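Local coordinates for amidase, hydantoinase/carbamoylase family (Paraburkholderia phymatum, PDB 6C0D), which probably hydrolyses N-carbamoyl-L-amino acids as a homodimeric, metal-dependent hydrolase of the peptidase M20 family, at residues Trp53-Leu63 against Val105-Arg113; Pro82-Gln93 against Ala125-Gly136. All coordinates share one frame; numbering follows the deposited sequence.

Contact 1 packs helix 45-60 beside helix 102-117, and contact 2 pairs strand 83-88 with strand 125-130, with the loops that follow both strands. Their centres lie about 11 Å apart and they touch, since Gly-108 and Ile-111 of the helix rest on Ile-86, and Leu-63 reaches Val-126. Along the chain the segments alternate: 53-63, 82-93, 105-113, 125-136. Helix 102-117 joins the two strands of contact 2 as the crossover of a beta-alpha-beta unit, while helix 45-60 lies alongside it on the same sheet. The helices thus cover one face of the sheet whose strand ends carry the zinc site.

Contact 1. Residues Trp53-Leu63 against Val105-Arg113; sequences WLAGRMTDAGL and VIYGLEIAR. With EDO (1,2-ethanediol), chain L.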
# COMPACT_ATOMS: atom_id res chain seq x y z
N TRP A 53 34.82 17.60 20.57
CA TRP A 53 35.01 18.99 20.17
C TRP A 53 34.11 19.91 20.99
O TRP A 53 34.56 20.93 21.53
CB TRP A 53 34.74 19.16 18.68
CG TRP A 53 34.66 20.61 18.27
CD1 TRP A 53 35.71 21.44 17.98
CD2 TRP A 53 33.48 21.40 18.14
NE1 TRP A 53 35.25 22.69 17.68
CE2 TRP A 53 33.88 22.70 17.77
CE3 TRP A 53 32.11 21.14 18.30
CZ2 TRP A 53 32.97 23.74 17.55
CZ3 TRP A 53 31.20 22.17 18.08
CH2 TRP A 53 31.64 23.45 17.71
N LEU A 54 32.84 19.54 21.12
CA LEU A 54 31.89 20.37 21.86
C LEU A 54 32.31 20.53 23.31
O LEU A 54 32.23 21.63 23.88
CB LEU A 54 30.50 19.76 21.77
CG LEU A 54 29.43 20.54 22.52
CD1 LEU A 54 29.26 21.93 21.89
CD2 LEU A 54 28.13 19.75 22.51
N ALA A 55 32.75 19.45 23.95
CA ALA A 55 33.17 19.55 25.34
C ALA A 55 34.37 20.48 25.46
O ALA A 55 34.48 21.25 26.43
CB ALA A 55 33.49 18.16 25.90
N GLY A 56 35.27 20.45 24.48
CA GLY A 56 36.39 21.38 24.49
C GLY A 56 35.95 22.82 24.37
O GLY A 56 36.51 23.70 25.04
N ARG A 57 34.96 23.09 23.52
CA ARG A 57 34.44 24.45 23.38
C ARG A 57 33.78 24.92 24.68
O ARG A 57 33.90 26.09 25.05
CB ARG A 57 33.44 24.55 22.23
CG ARG A 57 34.05 24.35 20.84
CD ARG A 57 35.13 25.41 20.57
NE ARG A 57 34.58 26.68 20.11
CZ ARG A 57 35.09 27.87 20.42
NH1 ARG A 57 36.15 27.97 21.21
NH2 ARG A 57 34.53 28.97 19.94
N MET A 58 33.05 24.02 25.35
CA MET A 58 32.47 24.37 26.64
C MET A 58 33.56 24.68 27.65
O MET A 58 33.43 25.61 28.45
CB MET A 58 31.60 23.22 27.15
CG MET A 58 30.35 22.97 26.30
SD MET A 58 29.45 21.54 26.95
CE MET A 58 28.00 21.49 25.92
N THR A 59 34.64 23.88 27.64
CA THR A 59 35.75 24.15 28.54
C THR A 59 36.38 25.50 28.23
O THR A 59 36.63 26.29 29.14
CB THR A 59 36.78 23.03 28.43
OG1 THR A 59 36.17 21.80 28.87
CG2 THR A 59 37.99 23.34 29.30
N ASP A 60 36.60 25.78 26.94
CA ASP A 60 37.12 27.09 26.53
C ASP A 60 36.26 28.22 27.07
O ASP A 60 36.76 29.29 27.41
CB ASP A 60 37.18 27.21 25.00
CG ASP A 60 38.19 26.26 24.36
OD1 ASP A 60 39.11 25.80 25.06
OD2 ASP A 60 38.03 26.00 23.15
N ALA A 61 34.95 28.00 27.12
CA ALA A 61 34.03 29.01 27.61
C ALA A 61 34.04 29.14 29.13
O ALA A 61 33.36 30.02 29.66
CB ALA A 61 32.59 28.70 27.16
N GLY A 62 34.78 28.29 29.83
CA GLY A 62 34.82 28.32 31.28
C GLY A 62 33.84 27.41 32.00
O GLY A 62 33.70 27.53 33.22
N LEU A 63 33.16 26.51 31.29
CA LEU A 63 32.27 25.57 31.95
C LEU A 63 33.02 24.31 32.37
O LEU A 63 34.08 23.97 31.83
CB LEU A 63 31.11 25.20 31.02
CG LEU A 63 30.35 26.39 30.42
CD1 LEU A 63 29.38 25.93 29.33
CD2 LEU A 63 29.58 27.11 31.53
N VAL A 105 22.00 23.70 20.84
CA VAL A 105 23.25 23.41 21.54
C VAL A 105 24.21 24.58 21.42
O VAL A 105 24.78 25.05 22.41
CB VAL A 105 23.90 22.11 21.01
CG1 VAL A 105 25.26 21.89 21.70
CG2 VAL A 105 22.98 20.90 21.25
N ILE A 106 24.42 25.06 20.18
CA ILE A 106 25.37 26.15 19.99
C ILE A 106 24.81 27.48 20.49
O ILE A 106 25.56 28.32 21.02
CB ILE A 106 25.80 26.23 18.51
CG1 ILE A 106 26.43 24.90 18.07
CG2 ILE A 106 26.77 27.40 18.28
CD1 ILE A 106 27.61 24.46 18.96
N TYR A 107 23.50 27.71 20.36
CA TYR A 107 22.91 28.86 21.04
C TYR A 107 23.25 28.83 22.53
O TYR A 107 23.64 29.84 23.11
CB TYR A 107 21.38 28.90 20.91
CG TYR A 107 20.77 29.52 19.66
CD1 TYR A 107 21.47 29.61 18.46
CD2 TYR A 107 19.46 29.98 19.69
CE1 TYR A 107 20.88 30.14 17.31
CE2 TYR A 107 18.85 30.51 18.56
CZ TYR A 107 19.57 30.60 17.37
OH TYR A 107 18.97 31.14 16.25
N GLY A 108 23.07 27.67 23.17
CA GLY A 108 23.36 27.58 24.59
C GLY A 108 24.80 27.97 24.90
O GLY A 108 25.06 28.74 25.82
N LEU A 109 25.74 27.46 24.11
CA LEU A 109 27.14 27.80 24.29
C LEU A 109 27.37 29.29 24.13
O LEU A 109 28.05 29.93 24.95
CB LEU A 109 27.99 27.01 23.28
CG LEU A 109 29.50 27.14 23.29
CD1 LEU A 109 30.06 26.67 24.63
CD2 LEU A 109 30.10 26.31 22.12
N GLU A 110 26.83 29.89 23.07
CA GLU A 110 27.07 31.31 22.84
C GLU A 110 26.42 32.15 23.93
O GLU A 110 26.98 33.17 24.35
CB GLU A 110 26.55 31.74 21.47
CG GLU A 110 26.70 33.25 21.22
CD GLU A 110 28.14 33.74 21.27
OE1 GLU A 110 29.07 32.92 21.06
OE2 GLU A 110 28.34 34.95 21.53
N ILE A 111 25.23 31.75 24.37
CA ILE A 111 24.55 32.50 25.42
C ILE A 111 25.34 32.43 26.71
O ILE A 111 25.50 33.44 27.40
CB ILE A 111 23.11 31.99 25.59
CG1 ILE A 111 22.31 32.33 24.32
CG2 ILE A 111 22.45 32.62 26.84
CD1 ILE A 111 20.98 31.57 24.22
N ALA A 112 25.89 31.25 27.04
CA ALA A 112 26.75 31.16 28.22
C ALA A 112 27.95 32.09 28.09
O ALA A 112 28.30 32.81 29.04
CB ALA A 112 27.21 29.72 28.42
N ARG A 113 28.57 32.11 26.91
CA ARG A 113 29.71 33.00 26.69
C ARG A 113 29.29 34.45 26.83
O ARG A 113 29.92 35.23 27.56
CB ARG A 113 30.33 32.73 25.31
CG ARG A 113 31.13 31.40 25.25
CD ARG A 113 31.87 31.24 23.91
NE ARG A 113 30.95 31.18 22.77
CZ ARG A 113 30.95 30.24 21.82
NH1 ARG A 113 31.85 29.26 21.85
NH2 ARG A 113 30.07 30.31 20.83
C1 EDO L . 35.62 32.56 22.74
O1 EDO L . 35.94 31.59 21.72
C2 EDO L . 35.57 31.95 24.14
O2 EDO L . 35.81 30.54 24.10
O HOH W 1 33.89 28.60 23.72
O HOH W 2 31.30 31.67 29.99
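Over one face of the Arg-57 guanidinium stands NH1 of Arg-113, 3.3 Å from Arg-57 NH2, with the two planes 38° apart; a water also lies over a face. At the Arg-57 edge, in plane, lies Asp-60 OD2, which takes a weak salt-bridge bond from Arg-57 NH1, and ethanediol O1 is near the edge too. The Arg-113 guanidinium has Leu-109 CG over one face and, at its edge, Glu-110 and the same water. It grips Glu-110 side-on, both NE and NH2 donating to OE1, with NH2 at 2.8 Å. The indole of Trp-53 carries Arg-57 CG on a face, while Ile-106 CD1 comes to its edge, near the ring plane.

The closeness of the two arginines is probably eased by the acids beside them: Asp-24 of helix 18-30 forms salt bridges with both. The water accepts from Arg-113 NH1 and donates to Arg-57 O, tying a side chain of one helix to the backbone of the other. The ethanediol, probably from the crystallisation liquor, also bonds this water.

Beneath the charges the seam is aliphatic. Leu-109 carries its CG anti to the backbone N (chi1 -178°), which spreads its two methyls across the facing helix: CD2 meets Arg-57 CB at 3.8 Å, and CD1 reaches Met-58 CA at 3.9 Å. Small Ala-61 lets the backbones close in, its CB 3.6 Å from Arg-113 CG. Toward the start of both segments, Leu-54 CD2 touches Val-105 CG1 at 3.7 Å. Gly-62, with positive phi, ends the first helix in a Schellman motif; after it Leu-63 CD1 lies loosely against Ala-112 CB.

The axes of the two segments run 15° from parallel and come within 10.5 Å, two neighbouring helices on one face of a sheet, as in the alpha/beta catalytic domain of M20 peptidases.

Contact 2. Residues Pro82-Gln93 against Ala125-Gly136; sequences PALVIGSHSDTQ and AVDVASWIDEEG. With ZN (zinc ion), chain B.
The zinc site of this M20-family enzyme lies beyond the ends of two parallel strands of a beta-alpha-beta unit. Backbone bonds alternate between strands 83-88 and 125-130, ending with Trp-131 N to Ser-88 O at 2.9 Å. Glycine suits position 87, whose CA passes close to Ala-129 O, leaving little room for a side chain. On the face covered by helix 102-117, Ile-86 CD1 meets Val-126 CG1 at 3.7 Å; on the other, Val-85 CG2 lies against Asp-127, whose carboxylate pairs with Arg-188.

Where the strands give way to loops, Ser-90 OG and Ser-130 OG share a hydrogen bond of 2.7 Å. His-89 NE2 binds zinc at 2.1 Å, alongside Asp-100, His-196 and two waters. Its chi1 of 59° sets CG between backbone N and carbonyl carbon, and ND1 donates in the ring plane to Asp-91 O at 3.0 Å, fixing the ring's rotation. Glu-134 lies over one face: CB makes a CH-pi contact 3.9 Å from the ring centroid, and OE1 also lies over it, offset toward the rim, its carboxylate turned 26° from the ring. Glu-135 OE2 comes to His-89 CE1 at 3.3 Å with its carboxylate nearly upright to the ring, at 85°; this residue is predicted to bind a second zinc.

The Asp-91 carboxylate accepts from the type I turn Asp-133 to Gly-136: OD2 uses its syn lone pair for Glu-135 N at 3.1 Å, and OD1 takes a weak bond from Glu-134 N. The first-shell histidine is thus oriented through Asp-91, whose carboxylate holds the glutamates' turn, consistent with a metal site shaped by its second shell.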
# COMPACT_ATOMS: atom_id res chain seq x y z
N PRO A 82 21.30 29.81 41.58
CA PRO A 82 20.40 29.08 40.67
C PRO A 82 20.87 29.16 39.23
O PRO A 82 21.40 30.18 38.79
CB PRO A 82 19.05 29.79 40.84
CG PRO A 82 19.42 31.18 41.27
CD PRO A 82 20.67 31.03 42.12
N ALA A 83 20.59 28.09 38.48
CA ALA A 83 21.12 27.94 37.14
C ALA A 83 19.99 27.82 36.12
O ALA A 83 18.93 27.24 36.38
CB ALA A 83 22.02 26.70 37.03
N LEU A 84 20.25 28.38 34.95
CA LEU A 84 19.45 28.16 33.76
C LEU A 84 20.19 27.17 32.86
O LEU A 84 21.37 27.38 32.57
CB LEU A 84 19.24 29.49 33.03
CG LEU A 84 18.70 29.42 31.58
CD1 LEU A 84 17.29 28.89 31.61
CD2 LEU A 84 18.74 30.83 30.99
N VAL A 85 19.51 26.12 32.43
CA VAL A 85 20.08 25.12 31.51
C VAL A 85 19.59 25.44 30.10
O VAL A 85 18.39 25.61 29.89
CB VAL A 85 19.68 23.69 31.92
CG1 VAL A 85 20.33 22.65 30.99
CG2 VAL A 85 20.01 23.40 33.39
N ILE A 86 20.51 25.55 29.14
CA ILE A 86 20.14 25.80 27.75
C ILE A 86 20.72 24.69 26.91
O ILE A 86 21.91 24.38 27.02
CB ILE A 86 20.65 27.17 27.24
CG1 ILE A 86 20.33 28.27 28.25
CG2 ILE A 86 20.07 27.45 25.84
CD1 ILE A 86 20.95 29.62 27.88
N GLY A 87 19.90 24.08 26.06
CA GLY A 87 20.49 23.05 25.23
C GLY A 87 19.53 22.49 24.22
O GLY A 87 18.46 23.04 23.97
N SER A 88 19.95 21.38 23.62
CA SER A 88 19.15 20.62 22.67
C SER A 88 19.87 19.31 22.45
O SER A 88 20.43 18.77 23.41
CB SER A 88 18.96 21.40 21.35
OG SER A 88 17.98 20.77 20.55
N HIS A 89 19.88 18.78 21.22
CA HIS A 89 20.60 17.54 20.92
C HIS A 89 21.53 17.78 19.73
O HIS A 89 21.29 18.67 18.92
CB HIS A 89 19.62 16.40 20.59
CG HIS A 89 18.74 16.70 19.41
ND1 HIS A 89 18.98 16.20 18.15
CD2 HIS A 89 17.64 17.49 19.30
CE1 HIS A 89 18.05 16.64 17.32
NE2 HIS A 89 17.22 17.42 17.99
N SER A 90 22.58 16.98 19.61
CA SER A 90 23.45 17.10 18.44
C SER A 90 23.55 15.82 17.63
O SER A 90 24.31 15.78 16.66
CB SER A 90 24.85 17.58 18.86
OG SER A 90 25.44 16.67 19.78
N ASP A 91 22.79 14.77 17.98
CA ASP A 91 22.68 13.60 17.14
C ASP A 91 21.63 13.84 16.06
O ASP A 91 20.75 14.70 16.19
CB ASP A 91 22.31 12.35 17.96
CG ASP A 91 20.89 12.43 18.55
OD1 ASP A 91 20.60 13.36 19.33
OD2 ASP A 91 20.07 11.54 18.26
N THR A 92 21.73 13.08 14.98
CA THR A 92 20.83 13.23 13.85
C THR A 92 20.12 11.91 13.56
O THR A 92 20.49 10.85 14.07
CB THR A 92 21.58 13.67 12.58
OG1 THR A 92 22.35 12.57 12.09
CG2 THR A 92 22.49 14.86 12.87
N GLN A 93 19.09 12.02 12.74
CA GLN A 93 18.55 10.87 12.03
C GLN A 93 19.46 10.54 10.85
O GLN A 93 20.40 11.28 10.56
CB GLN A 93 17.13 11.20 11.57
CG GLN A 93 16.08 10.68 12.50
CD GLN A 93 14.80 11.47 12.40
OE1 GLN A 93 14.68 12.35 11.55
NE2 GLN A 93 13.85 11.16 13.27
N ALA A 125 24.57 31.73 36.67
CA ALA A 125 24.95 30.39 36.25
C ALA A 125 24.13 29.95 35.04
O ALA A 125 22.90 29.94 35.08
CB ALA A 125 24.78 29.40 37.41
N VAL A 126 24.83 29.58 33.96
CA VAL A 126 24.20 29.01 32.76
C VAL A 126 24.90 27.69 32.45
O VAL A 126 26.13 27.66 32.30
CB VAL A 126 24.32 29.96 31.55
CG1 VAL A 126 23.67 29.31 30.30
CG2 VAL A 126 23.68 31.32 31.88
N ASP A 127 24.13 26.60 32.40
CA ASP A 127 24.61 25.27 32.00
C ASP A 127 24.25 25.04 30.53
O ASP A 127 23.25 25.58 30.05
CB ASP A 127 23.99 24.14 32.83
CG ASP A 127 24.29 24.22 34.34
OD1 ASP A 127 25.24 24.91 34.78
OD2 ASP A 127 23.57 23.52 35.09
N VAL A 128 25.04 24.23 29.83
CA VAL A 128 24.79 23.95 28.41
C VAL A 128 24.75 22.44 28.19
O VAL A 128 25.63 21.72 28.68
CB VAL A 128 25.88 24.60 27.52
CG1 VAL A 128 25.59 24.34 26.05
CG2 VAL A 128 25.97 26.09 27.80
N ALA A 129 23.78 21.96 27.40
CA ALA A 129 23.62 20.52 27.24
C ALA A 129 23.41 20.11 25.79
O ALA A 129 22.71 20.79 25.03
CB ALA A 129 22.42 20.00 28.05
N SER A 130 23.99 18.96 25.43
CA SER A 130 23.58 18.19 24.25
C SER A 130 23.12 16.82 24.75
O SER A 130 23.95 15.96 25.06
CB SER A 130 24.72 18.04 23.23
OG SER A 130 24.33 17.16 22.19
N TRP A 131 21.80 16.63 24.84
CA TRP A 131 21.26 15.36 25.33
C TRP A 131 21.46 14.27 24.30
O TRP A 131 21.11 14.44 23.13
CB TRP A 131 19.77 15.50 25.63
CG TRP A 131 19.40 16.73 26.39
CD1 TRP A 131 18.64 17.78 25.94
CD2 TRP A 131 19.78 17.05 27.74
NE1 TRP A 131 18.51 18.72 26.94
CE2 TRP A 131 19.20 18.31 28.04
CE3 TRP A 131 20.54 16.39 28.72
CZ2 TRP A 131 19.36 18.92 29.28
CZ3 TRP A 131 20.71 17.01 29.95
CH2 TRP A 131 20.12 18.26 30.22
N ILE A 132 21.99 13.11 24.73
CA ILE A 132 22.26 12.02 23.79
C ILE A 132 20.95 11.46 23.24
O ILE A 132 19.94 11.36 23.95
CB ILE A 132 23.10 10.92 24.48
CG1 ILE A 132 23.55 9.84 23.47
CG2 ILE A 132 22.31 10.25 25.61
CD1 ILE A 132 24.51 10.35 22.41
N ASP A 133 20.97 11.11 21.95
CA ASP A 133 19.97 10.25 21.30
C ASP A 133 18.53 10.77 21.43
O ASP A 133 17.59 10.00 21.67
CB ASP A 133 20.05 8.80 21.80
CG ASP A 133 19.67 7.80 20.71
OD1 ASP A 133 19.77 8.19 19.52
OD2 ASP A 133 19.27 6.65 21.02
N GLU A 134 18.35 12.06 21.20
CA GLU A 134 16.99 12.56 21.04
C GLU A 134 16.29 11.86 19.88
O GLU A 134 15.08 11.60 19.94
CB GLU A 134 17.01 14.07 20.82
CG GLU A 134 15.65 14.74 20.78
CD GLU A 134 14.99 14.67 19.42
OE1 GLU A 134 15.69 14.40 18.41
OE2 GLU A 134 13.75 14.86 19.35
N GLU A 135 17.03 11.53 18.82
CA GLU A 135 16.44 10.94 17.62
C GLU A 135 16.19 9.45 17.74
O GLU A 135 15.56 8.87 16.85
CB GLU A 135 17.34 11.22 16.40
CG GLU A 135 17.63 12.72 16.18
CD GLU A 135 16.48 13.44 15.48
OE1 GLU A 135 15.39 12.84 15.32
OE2 GLU A 135 16.68 14.61 15.07
N GLY A 136 16.67 8.81 18.80
CA GLY A 136 16.36 7.41 19.03
C GLY A 136 17.06 6.42 18.12
O GLY A 136 16.42 5.47 17.64
ZN ZN B . 15.52 18.25 17.18
O HOH W 3 21.25 31.65 36.55
O HOH W 4 23.46 31.87 39.47
O HOH W 5 22.61 14.39 21.04
O HOH W 6 18.13 14.89 12.53
O HOH W 7 14.23 16.83 16.30
O HOH W 8 14.33 18.16 19.09